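Local coordinates for protein putative alpha-L-fucosidase (Bacteroides thetaiotaomicron, PDB 4H41) that is a putative alpha-L-fucosidase with a TIM-barrel fold, probably a glycoside hydrolase acting in the breakdown of host glycans, at residues 44-49 and 313-318; 270-275 and 306-311. All coordinates share one frame; numbering follows the deposited sequence.

Contact 1 of 2, residues 44-49 and 313-318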
loop_
_atom_site.group_PDB
_atom_site.type_symbol
_atom_site.label_atom_id
_atom_site.label_comp_id
_atom_site.label_asym_id
_atom_site.label_seq_id
_atom_site.Cartn_x
_atom_site.Cartn_y
_atom_site.Cartn_z
ATOM N N HIS B 44 -2.675 -10.320 12.354
ATOM C CA HIS B 44 -1.223 -10.308 12.437
ATOM C C HIS B 44 -0.600 -9.179 11.602
ATOM O O HIS B 44 0.477 -8.679 11.954
ATOM C CB HIS B 44 -0.646 -11.606 11.870
ATOM C CG HIS B 44 -0.728 -12.801 12.773
ATOM N ND1 HIS B 44 -0.617 -14.077 12.255
ATOM C CD2 HIS B 44 -0.823 -12.888 14.116
ATOM C CE1 HIS B 44 -0.691 -14.895 13.299
ATOM N NE2 HIS B 44 -0.788 -14.219 14.433
ATOM N N ASP B 45 -1.187 -8.887 10.440
ATOM C CA ASP B 45 -0.515 -8.078 9.437
ATOM C C ASP B 45 -1.391 -7.392 8.405
ATOM O O ASP B 45 -0.865 -6.953 7.367
ATOM C CB ASP B 45 0.471 -9.009 8.687
ATOM C CG ASP B 45 -0.194 -10.163 7.952
ATOM O OD1 ASP B 45 -1.417 -10.302 8.056
ATOM O OD2 ASP B 45 0.514 -10.899 7.234
ATOM N N ILE B 46 -2.673 -7.204 8.681
ATOM C CA ILE B 46 -3.560 -6.455 7.769
ATOM C C ILE B 46 -3.988 -5.173 8.500
ATOM O O ILE B 46 -4.643 -5.266 9.551
ATOM C CB ILE B 46 -4.781 -7.269 7.351
ATOM C CG1 ILE B 46 -4.393 -8.680 6.809
ATOM C CG2 ILE B 46 -5.617 -6.477 6.346
ATOM C CD1 ILE B 46 -3.427 -8.662 5.594
ATOM N N PRO B 47 -3.715 -3.986 7.924
ATOM C CA PRO B 47 -4.055 -2.738 8.617
ATOM C C PRO B 47 -5.534 -2.645 8.939
ATOM O O PRO B 47 -6.396 -3.112 8.184
ATOM C CB PRO B 47 -3.602 -1.653 7.652
ATOM C CG PRO B 47 -2.457 -2.285 6.928
ATOM C CD PRO B 47 -2.901 -3.700 6.712
ATOM N N HIS B 48 -5.803 -2.131 10.111
ATOM C CA HIS B 48 -7.165 -2.064 10.662
ATOM C C HIS B 48 -8.023 -1.074 9.917
ATOM O O HIS B 48 -7.544 0.032 9.576
ATOM C CB HIS B 48 -7.069 -1.672 12.144
ATOM C CG HIS B 48 -8.294 -1.954 12.968
ATOM N ND1 HIS B 48 -8.766 -3.230 13.153
ATOM C CD2 HIS B 48 -9.062 -1.103 13.689
ATOM C CE1 HIS B 48 -9.812 -3.128 13.975
ATOM N NE2 HIS B 48 -10.047 -1.868 14.308
ATOM N N GLN B 49 -9.308 -1.415 9.686
ATOM C CA GLN B 49 -10.209 -0.478 8.967
ATOM C C GLN B 49 -10.956 0.465 9.908
ATOM O O GLN B 49 -11.620 1.346 9.423
ATOM C CB GLN B 49 -11.200 -1.204 8.065
ATOM C CG GLN B 49 -10.469 -2.051 7.015
ATOM C CD GLN B 49 -11.352 -2.354 5.852
ATOM O OE1 GLN B 49 -11.573 -1.502 5.017
ATOM N NE2 GLN B 49 -11.878 -3.557 5.775
ATOM N N PHE B 313 -13.036 -11.594 3.634
ATOM C CA PHE B 313 -14.063 -10.810 2.944
ATOM C C PHE B 313 -13.977 -9.316 3.217
ATOM O O PHE B 313 -13.992 -8.533 2.250
ATOM C CB PHE B 313 -15.447 -11.307 3.306
ATOM C CG PHE B 313 -16.567 -10.563 2.641
ATOM C CD1 PHE B 313 -17.134 -9.447 3.243
ATOM C CD2 PHE B 313 -17.094 -11.001 1.442
ATOM C CE1 PHE B 313 -18.155 -8.738 2.616
ATOM C CE2 PHE B 313 -18.096 -10.272 0.802
ATOM C CZ PHE B 313 -18.632 -9.156 1.405
ATOM N N SER B 314 -13.967 -8.914 4.491
ATOM C CA SER B 314 -14.073 -7.479 4.838
ATOM C C SER B 314 -13.028 -6.579 4.163
ATOM O O SER B 314 -13.351 -5.445 3.835
ATOM C CB SER B 314 -14.061 -7.270 6.333
ATOM O OG SER B 314 -15.175 -7.978 6.872
ATOM N N HIS B 315 -11.782 -7.019 4.068
ATOM C CA HIS B 315 -10.752 -6.225 3.411
ATOM C C HIS B 315 -10.683 -6.461 1.928
ATOM O O HIS B 315 -10.356 -5.527 1.158
ATOM C CB HIS B 315 -9.369 -6.550 3.991
ATOM C CG HIS B 315 -9.108 -5.960 5.344
ATOM N ND1 HIS B 315 -9.568 -6.557 6.492
ATOM C CD2 HIS B 315 -8.414 -4.850 5.687
ATOM C CE1 HIS B 315 -9.147 -5.798 7.495
ATOM N NE2 HIS B 315 -8.411 -4.791 7.049
ATOM N N PHE B 316 -10.835 -7.722 1.507
ATOM C CA PHE B 316 -10.493 -8.079 0.142
ATOM C C PHE B 316 -11.644 -8.344 -0.816
ATOM O O PHE B 316 -11.380 -8.362 -2.010
ATOM C CB PHE B 316 -9.506 -9.241 0.150
ATOM C CG PHE B 316 -8.280 -8.873 0.961
ATOM C CD1 PHE B 316 -7.407 -7.891 0.523
ATOM C CD2 PHE B 316 -8.021 -9.480 2.183
ATOM C CE1 PHE B 316 -6.285 -7.529 1.271
ATOM C CE2 PHE B 316 -6.877 -9.129 2.925
ATOM C CZ PHE B 316 -6.049 -8.128 2.482
HETATM N N MSE B 317 -12.888 -8.483 -0.349
HETATM C CA MSE B 317 -14.037 -8.660 -1.232
HETATM C C MSE B 317 -15.192 -7.759 -0.913
HETATM O O MSE B 317 -16.191 -7.819 -1.608
HETATM C CB MSE B 317 -14.529 -10.118 -1.199
HETATM C CG MSE B 317 -13.489 -11.102 -1.503
HETATM SE SE MSE B 317 -14.244 -12.947 -1.526
HETATM C CE MSE B 317 -15.541 -12.699 -2.977
ATOM N N SER B 318 -15.102 -6.923 0.089
ATOM C CA SER B 318 -16.280 -6.155 0.462
ATOM C C SER B 318 -16.455 -4.870 -0.299
ATOM O O SER B 318 -15.524 -4.090 -0.386
ATOM C CB SER B 318 -16.214 -5.799 1.940
ATOM O OG SER B 318 -17.286 -4.932 2.298
#
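At the C-terminal mouth of the TIM barrel, the loop that follows the first strand closes against the short helix 313-316 that follows the eighth, and Ile46, Pro47 and Gln49 enclose the imidazole of His315. Its NE2 donates to Pro47 O at 2.9 Å; the carbonyl points almost straight at the nitrogen, and the oxygen sits 16° out of the ring plane. On one face lies Ile46 CG2, a CH-pi contact 3.4 Å from the ring centroid and displaced toward the CD2-NE2 side. This methyl stands anti to the backbone N of Ile46, while CG1 takes the place beside that nitrogen and carries CD1 to the rim of Phe316, where it meets CZ tip to tip at 4.1 Å. The other face of the imidazole is covered by Gln49: its CG lies 3.4 Å from His315 NE2, and the amide NE2 rests over the ring centre, the amide plane turned 36° from the ring. From there Gln49 NE2 donates to Ser314 O at 3.1 Å; Ser314 O lies near the plane of the Gln49 amide, but the donor stands well above the plane of the carbonyl, 65° out of it. Gln49 OE1 accepts from Ala322 N, so both ends of the buried amide are held. With Glu312 OE1 bound to ND1, both imidazole nitrogens of His315 have partners, which fixes the ring's rotation. Phe316 packs its ring face on His315 CB, 3.6 Å from the ring plane. Helix 53-65 packs beside Ser314, and its Asp59 takes the hydroxyls of Ser314 and Ser318, whereas Pro47 and His48 pack on Leu286 and Lys289 of the second subunit.

Contact 2 of 2, residues 270-275 and 306-311; sequences CWTNAE and DKAITF
Trp271 and Lys307 run alongside one another in the same direction, the lysine's aliphatic chain over one face of the indole. Lys307 CB stands 3.7 Å from the centroid of the five-membered ring as a CH-pi contact, and CD follows over the rim near CE2 and CZ2. CG stands anti to the backbone N (chi1 -166°); beyond it the chain is extended through CE, and NZ, turned aside, reaches Asp69 and Thr35. Ile309 CG2 meets Trp271 CE3 at 4.1 Å on this same inner side of the sheet. These are the seventh and eighth parallel strands of a TIM barrel, joined through helix 290-302 as a beta-alpha-beta unit and crossing at -27°; Thr272 N to Lys307 O and Ile309 N to Thr272 O pair them. On the outer side Thr272 CG2 meets Ala308 CB at 3.6 Å beneath that helix. At the Cys270 end, Asp306 OD2 accepts from Cys270 N at 2.7 Å, the bond nearly straight. At the other end Thr310 OG1, anti to its backbone N (chi1 -174°), donates to Ala274 O at 2.6 Å. Asn273 OD1 takes a weak bond from Phe311 N, while its ND2 binds Ser196.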
loop_
_atom_site.group_PDB
_atom_site.type_symbol
_atom_site.label_atom_id
_atom_site.label_comp_id
_atom_site.label_asym_id
_atom_site.label_seq_id
_atom_site.Cartn_x
_atom_site.Cartn_y
_atom_site.Cartn_z
ATOM N N CYS B 270 -12.850 -31.653 3.689
ATOM C CA CYS B 270 -11.775 -31.027 2.937
ATOM C C CYS B 270 -12.235 -29.663 2.475
ATOM O O CYS B 270 -13.101 -29.544 1.598
ATOM C CB CYS B 270 -11.373 -31.917 1.760
ATOM S SG CYS B 270 -9.874 -31.366 0.944
ATOM N N TRP B 271 -11.736 -28.640 3.133
ATOM C CA TRP B 271 -12.077 -27.269 2.797
ATOM C C TRP B 271 -10.939 -26.605 2.087
ATOM O O TRP B 271 -9.801 -27.030 2.193
ATOM C CB TRP B 271 -12.381 -26.473 4.077
ATOM C CG TRP B 271 -13.629 -26.864 4.834
ATOM C CD1 TRP B 271 -14.420 -27.968 4.640
ATOM C CD2 TRP B 271 -14.112 -26.228 6.021
ATOM N NE1 TRP B 271 -15.417 -28.001 5.577
ATOM C CE2 TRP B 271 -15.257 -26.938 6.439
ATOM C CE3 TRP B 271 -13.746 -25.058 6.718
ATOM C CZ2 TRP B 271 -16.000 -26.558 7.565
ATOM C CZ3 TRP B 271 -14.505 -24.665 7.817
ATOM C CH2 TRP B 271 -15.589 -25.433 8.255
ATOM N N THR B 272 -11.229 -25.499 1.423
ATOM C CA THR B 272 -10.178 -24.642 0.876
ATOM C C THR B 272 -10.297 -23.259 1.521
ATOM O O THR B 272 -11.407 -22.751 1.694
ATOM C CB THR B 272 -10.160 -24.544 -0.651
ATOM O OG1 THR B 272 -8.990 -23.805 -1.013
ATOM C CG2 THR B 272 -11.394 -23.873 -1.238
ATOM N N ASN B 273 -9.161 -22.683 1.908
ATOM C CA ASN B 273 -9.106 -21.301 2.375
ATOM C C ASN B 273 -8.610 -20.551 1.154
ATOM O O ASN B 273 -7.401 -20.526 0.862
ATOM C CB ASN B 273 -8.240 -21.121 3.608
ATOM C CG ASN B 273 -8.073 -19.671 3.983
ATOM O OD1 ASN B 273 -8.556 -18.775 3.302
ATOM N ND2 ASN B 273 -7.370 -19.414 5.064
ATOM N N ALA B 274 -9.567 -20.065 0.372
ATOM C CA ALA B 274 -9.314 -19.375 -0.881
ATOM C C ALA B 274 -8.953 -17.937 -0.602
ATOM O O ALA B 274 -9.826 -17.124 -0.339
ATOM C CB ALA B 274 -10.523 -19.458 -1.795
ATOM N N GLU B 275 -7.663 -17.642 -0.603
ATOM C CA GLU B 275 -7.168 -16.295 -0.314
ATOM C C GLU B 275 -7.673 -15.302 -1.352
ATOM O O GLU B 275 -7.498 -15.520 -2.555
ATOM C CB GLU B 275 -5.660 -16.301 -0.268
ATOM C CG GLU B 275 -5.144 -17.139 0.891
ATOM C CD GLU B 275 -3.636 -17.221 1.013
ATOM O OE1 GLU B 275 -2.946 -16.912 0.012
ATOM O OE2 GLU B 275 -3.150 -17.427 2.152
ATOM N N ASP B 306 -15.451 -29.810 -0.101
ATOM C CA ASP B 306 -16.715 -29.677 0.616
ATOM C C ASP B 306 -17.116 -28.266 0.835
ATOM O O ASP B 306 -18.297 -28.029 0.940
ATOM C CB ASP B 306 -16.627 -30.375 2.010
ATOM C CG ASP B 306 -16.201 -31.808 1.898
ATOM O OD1 ASP B 306 -16.783 -32.524 1.073
ATOM O OD2 ASP B 306 -15.200 -32.175 2.530
ATOM N N LYS B 307 -16.171 -27.362 1.075
ATOM C CA LYS B 307 -16.478 -25.969 1.363
ATOM C C LYS B 307 -15.335 -25.063 1.025
ATOM O O LYS B 307 -14.166 -25.452 1.121
ATOM C CB LYS B 307 -16.806 -25.796 2.878
ATOM C CG LYS B 307 -17.478 -24.470 3.275
ATOM C CD LYS B 307 -17.671 -24.386 4.810
ATOM C CE LYS B 307 -18.508 -23.220 5.301
ATOM N NZ LYS B 307 -19.891 -23.246 4.776
ATOM N N ALA B 308 -15.662 -23.828 0.618
ATOM C CA ALA B 308 -14.638 -22.796 0.412
ATOM C C ALA B 308 -14.893 -21.681 1.408
ATOM O O ALA B 308 -16.015 -21.191 1.544
ATOM C CB ALA B 308 -14.633 -22.260 -1.004
ATOM N N ILE B 309 -13.854 -21.290 2.104
ATOM C CA ILE B 309 -13.872 -20.132 2.989
ATOM C C ILE B 309 -12.821 -19.181 2.433
ATOM O O ILE B 309 -12.031 -19.582 1.580
ATOM C CB ILE B 309 -13.651 -20.508 4.476
ATOM C CG1 ILE B 309 -12.197 -20.983 4.738
ATOM C CG2 ILE B 309 -14.692 -21.561 4.904
ATOM C CD1 ILE B 309 -11.896 -21.260 6.221
ATOM N N THR B 310 -12.760 -17.940 2.924
ATOM C CA THR B 310 -11.733 -17.023 2.463
ATOM C C THR B 310 -11.160 -16.197 3.584
ATOM O O THR B 310 -11.879 -15.781 4.496
ATOM C CB THR B 310 -12.320 -16.061 1.362
ATOM O OG1 THR B 310 -11.285 -15.244 0.798
ATOM C CG2 THR B 310 -13.414 -15.122 1.898
ATOM N N PHE B 311 -9.873 -15.944 3.482
ATOM C CA PHE B 311 -9.180 -14.851 4.165
ATOM C C PHE B 311 -9.049 -13.794 3.059
ATOM O O PHE B 311 -8.262 -13.992 2.137
ATOM C CB PHE B 311 -7.834 -15.254 4.753
ATOM C CG PHE B 311 -7.257 -14.154 5.612
ATOM C CD1 PHE B 311 -6.596 -13.082 5.038
ATOM C CD2 PHE B 311 -7.530 -14.103 6.973
ATOM C CE1 PHE B 311 -6.185 -12.003 5.797
ATOM C CE2 PHE B 311 -7.099 -13.029 7.744
ATOM C CZ PHE B 311 -6.419 -11.988 7.151
#

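Both contacts lie in one TIM barrel, their centres about 17 Å apart. Contact 2 pairs the last two strands in its wall; contact 1 joins the loop after the first strand to the short helix after the eighth, above the same wall. In sequence, both segments of contact 2 fall between the two segments of contact 1, and strand 307-310 leads directly into helix 313-316. Phe311 bridges them, its CZ packing on Ile46 CG1 at 3.9 Å and its CE1 near Phe316 CE2. Since the eighth strand also hydrogen-bonds to strand 34-39, the barrel's seam is closed in the sheet and again at its C-terminal rim, the end where TIM-barrel glycosidases carry their active sites.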